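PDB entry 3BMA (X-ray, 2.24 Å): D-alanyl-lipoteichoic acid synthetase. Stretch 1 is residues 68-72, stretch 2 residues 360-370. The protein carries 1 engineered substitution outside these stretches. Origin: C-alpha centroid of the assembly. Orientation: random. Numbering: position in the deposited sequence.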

# COMPACT_ATOMS: atom_id res chain seq x y z
N ASN C 68 -2.39 41.71 -31.53
CA ASN C 68 -3.53 40.93 -31.02
C ASN C 68 -3.79 39.66 -31.84
O ASN C 68 -4.89 39.44 -32.37
CB ASN C 68 -4.79 41.81 -30.91
CG ASN C 68 -5.91 41.16 -30.09
OD1 ASN C 68 -5.67 40.24 -29.30
ND2 ASN C 68 -7.13 41.64 -30.29
N ARG C 69 -2.76 38.82 -31.94
CA ARG C 69 -2.80 37.63 -32.78
C ARG C 69 -3.71 36.54 -32.20
O ARG C 69 -4.14 36.63 -31.05
CB ARG C 69 -1.39 37.10 -33.03
CG ARG C 69 -0.53 38.07 -33.82
CD ARG C 69 0.78 37.46 -34.24
NE ARG C 69 1.43 38.26 -35.28
CZ ARG C 69 2.62 37.99 -35.80
NH1 ARG C 69 3.31 36.94 -35.39
NH2 ARG C 69 3.12 38.77 -36.74
N SER C 70 -4.00 35.52 -33.01
CA SER C 70 -4.85 34.41 -32.59
C SER C 70 -4.15 33.43 -31.63
O SER C 70 -4.70 32.39 -31.27
CB SER C 70 -5.40 33.66 -33.81
OG SER C 70 -4.35 33.24 -34.67
N TYR C 71 -2.93 33.79 -31.22
CA TYR C 71 -2.13 32.99 -30.29
C TYR C 71 -1.17 33.86 -29.49
O TYR C 71 -0.87 34.99 -29.88
CB TYR C 71 -1.35 31.90 -31.05
CG TYR C 71 -0.29 32.41 -31.99
CD1 TYR C 71 -0.58 32.65 -33.34
CD2 TYR C 71 1.02 32.65 -31.55
CE1 TYR C 71 0.40 33.12 -34.21
CE2 TYR C 71 1.99 33.13 -32.41
CZ TYR C 71 1.68 33.36 -33.74
OH TYR C 71 2.65 33.83 -34.60
N ARG C 72 -0.71 33.32 -28.36
CA ARG C 72 0.41 33.89 -27.61
C ARG C 72 1.46 32.80 -27.42
O ARG C 72 1.11 31.65 -27.17
CB ARG C 72 -0.04 34.40 -26.24
CG ARG C 72 -1.02 35.57 -26.26
CD ARG C 72 -0.41 36.81 -26.90
NE ARG C 72 -1.34 37.95 -26.88
CZ ARG C 72 -2.32 38.16 -27.75
NH1 ARG C 72 -2.54 37.30 -28.75
NH2 ARG C 72 -3.10 39.23 -27.63
N PHE C 360 12.08 34.72 -38.79
CA PHE C 360 11.46 33.73 -37.91
C PHE C 360 9.94 33.82 -38.00
O PHE C 360 9.26 32.82 -38.24
CB PHE C 360 11.97 33.95 -36.47
CG PHE C 360 11.32 33.09 -35.41
CD1 PHE C 360 11.88 31.87 -35.05
CD2 PHE C 360 10.19 33.54 -34.73
CE1 PHE C 360 11.30 31.09 -34.05
CE2 PHE C 360 9.60 32.76 -33.73
CZ PHE C 360 10.16 31.53 -33.39
N ASP C 361 9.41 35.04 -37.84
CA ASP C 361 7.97 35.31 -37.90
C ASP C 361 7.32 34.93 -39.23
O ASP C 361 6.20 34.41 -39.24
CB ASP C 361 7.70 36.78 -37.58
CG ASP C 361 6.26 37.03 -37.18
OD1 ASP C 361 5.72 36.26 -36.36
OD2 ASP C 361 5.66 38.00 -37.67
N LYS C 362 8.02 35.16 -40.34
CA LYS C 362 7.51 34.87 -41.68
C LYS C 362 7.25 33.38 -41.95
O LYS C 362 6.48 33.03 -42.84
CB LYS C 362 8.45 35.43 -42.76
CG LYS C 362 8.37 36.95 -42.93
CD LYS C 362 9.56 37.47 -43.73
CE LYS C 362 9.71 38.97 -43.57
NZ LYS C 362 11.05 39.45 -44.00
N ALA C 363 7.90 32.51 -41.17
CA ALA C 363 7.67 31.07 -41.28
C ALA C 363 6.75 30.57 -40.17
O ALA C 363 5.98 29.63 -40.37
CB ALA C 363 8.99 30.32 -41.26
N VAL C 364 6.84 31.21 -39.00
CA VAL C 364 6.14 30.74 -37.80
C VAL C 364 4.70 31.27 -37.71
O VAL C 364 3.77 30.48 -37.51
CB VAL C 364 6.97 31.03 -36.51
CG1 VAL C 364 6.18 30.74 -35.26
CG2 VAL C 364 8.24 30.20 -36.51
N ASP C 365 4.53 32.58 -37.88
CA ASP C 365 3.18 33.19 -37.86
C ASP C 365 2.14 32.56 -38.81
O ASP C 365 1.08 32.18 -38.33
CB ASP C 365 3.23 34.72 -38.00
CG ASP C 365 1.84 35.34 -38.05
OD1 ASP C 365 1.16 35.36 -37.00
OD2 ASP C 365 1.45 35.81 -39.13
N PRO C 366 2.45 32.43 -40.13
CA PRO C 366 1.46 31.80 -41.02
C PRO C 366 1.15 30.34 -40.68
O PRO C 366 0.03 29.88 -40.92
CB PRO C 366 2.14 31.86 -42.40
CG PRO C 366 3.13 32.95 -42.28
CD PRO C 366 3.65 32.83 -40.90
N PHE C 367 2.14 29.63 -40.12
CA PHE C 367 1.97 28.25 -39.68
C PHE C 367 1.03 28.14 -38.47
O PHE C 367 0.13 27.30 -38.46
CB PHE C 367 3.34 27.64 -39.35
CG PHE C 367 3.28 26.26 -38.74
CD1 PHE C 367 2.96 25.15 -39.51
CD2 PHE C 367 3.57 26.08 -37.39
CE1 PHE C 367 2.91 23.88 -38.94
CE2 PHE C 367 3.52 24.81 -36.82
CZ PHE C 367 3.20 23.72 -37.59
N LEU C 368 1.24 29.00 -37.48
CA LEU C 368 0.43 28.98 -36.26
C LEU C 368 -0.93 29.65 -36.42
O LEU C 368 -1.89 29.27 -35.74
CB LEU C 368 1.20 29.61 -35.09
CG LEU C 368 2.51 28.98 -34.59
CD1 LEU C 368 3.05 29.79 -33.43
CD2 LEU C 368 2.34 27.53 -34.18
N SER C 369 -1.02 30.65 -37.30
CA SER C 369 -2.29 31.35 -37.57
C SER C 369 -3.29 30.47 -38.31
O SER C 369 -4.50 30.69 -38.21
CB SER C 369 -2.06 32.63 -38.37
OG SER C 369 -1.16 33.49 -37.70
N ASN C 370 -2.78 29.49 -39.06
CA ASN C 370 -3.60 28.53 -39.78
C ASN C 370 -3.30 27.11 -39.30
O ASN C 370 -2.54 26.39 -39.94
CB ASN C 370 -3.34 28.64 -41.28
CG ASN C 370 -3.58 30.03 -41.82
OD1 ASN C 370 -4.72 30.41 -42.09
ND2 ASN C 370 -2.51 30.79 -42.00
O HOH W 1 -2.10 35.40 -35.99

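Tyr 71 and Arg 69, from an irregular segment, reach across to one side of a helix some 290 residues later in the same chain, and between them they account for most of the surface that segment gives to the contact. Arg 69 extends its side chain (m, t, t) so that its guanidinium meets Asp 361 end to end. NH1 of Arg 69 donates to OD1 of Asp 361 at 2.7 Å, and NH2 of Arg 69 donates to OD2 of Asp 361 at 2.8 Å; both bonds are nearly straight, at 173° and 171°, the signature of a two-pronged salt bridge in which the carboxylate lies at the guanidinium edge. Although the CA-to-CB bond of Asp 361 points sideways, its t rotamer brings the carboxylate nearer to Arg 69. One helical turn on, Asp 365 adds a second negative charge. Its OD1 is 3.1 Å from NH1 of Arg 69 but sits over the guanidinium face, so this salt bridge rests on charge alone, with no N-H directed at the oxygen. The same OD1 of Asp 365 lies 3.2 Å from OH of Tyr 71, near the plane of the phenol ring.

The ring of Tyr 71 packs against Leu 368. CD1 of Leu 368 stands over one face, 3.9 Å from the Tyr 71 ring centroid and 22° off the normal, a CH-pi contact. At the ring edge, OG of Ser 369 comes within 3.8 Å of CE1 of Tyr 71. That hydroxyl donates back to the helix, from Ser 369 OG to Asp 365 O at 2.7 Å, and accepts from water 1, also 2.7 Å from Ser 369 OG. A weak 3.4 Å bond between water 1 and Ser 70 OG completes a bridge between the two serines.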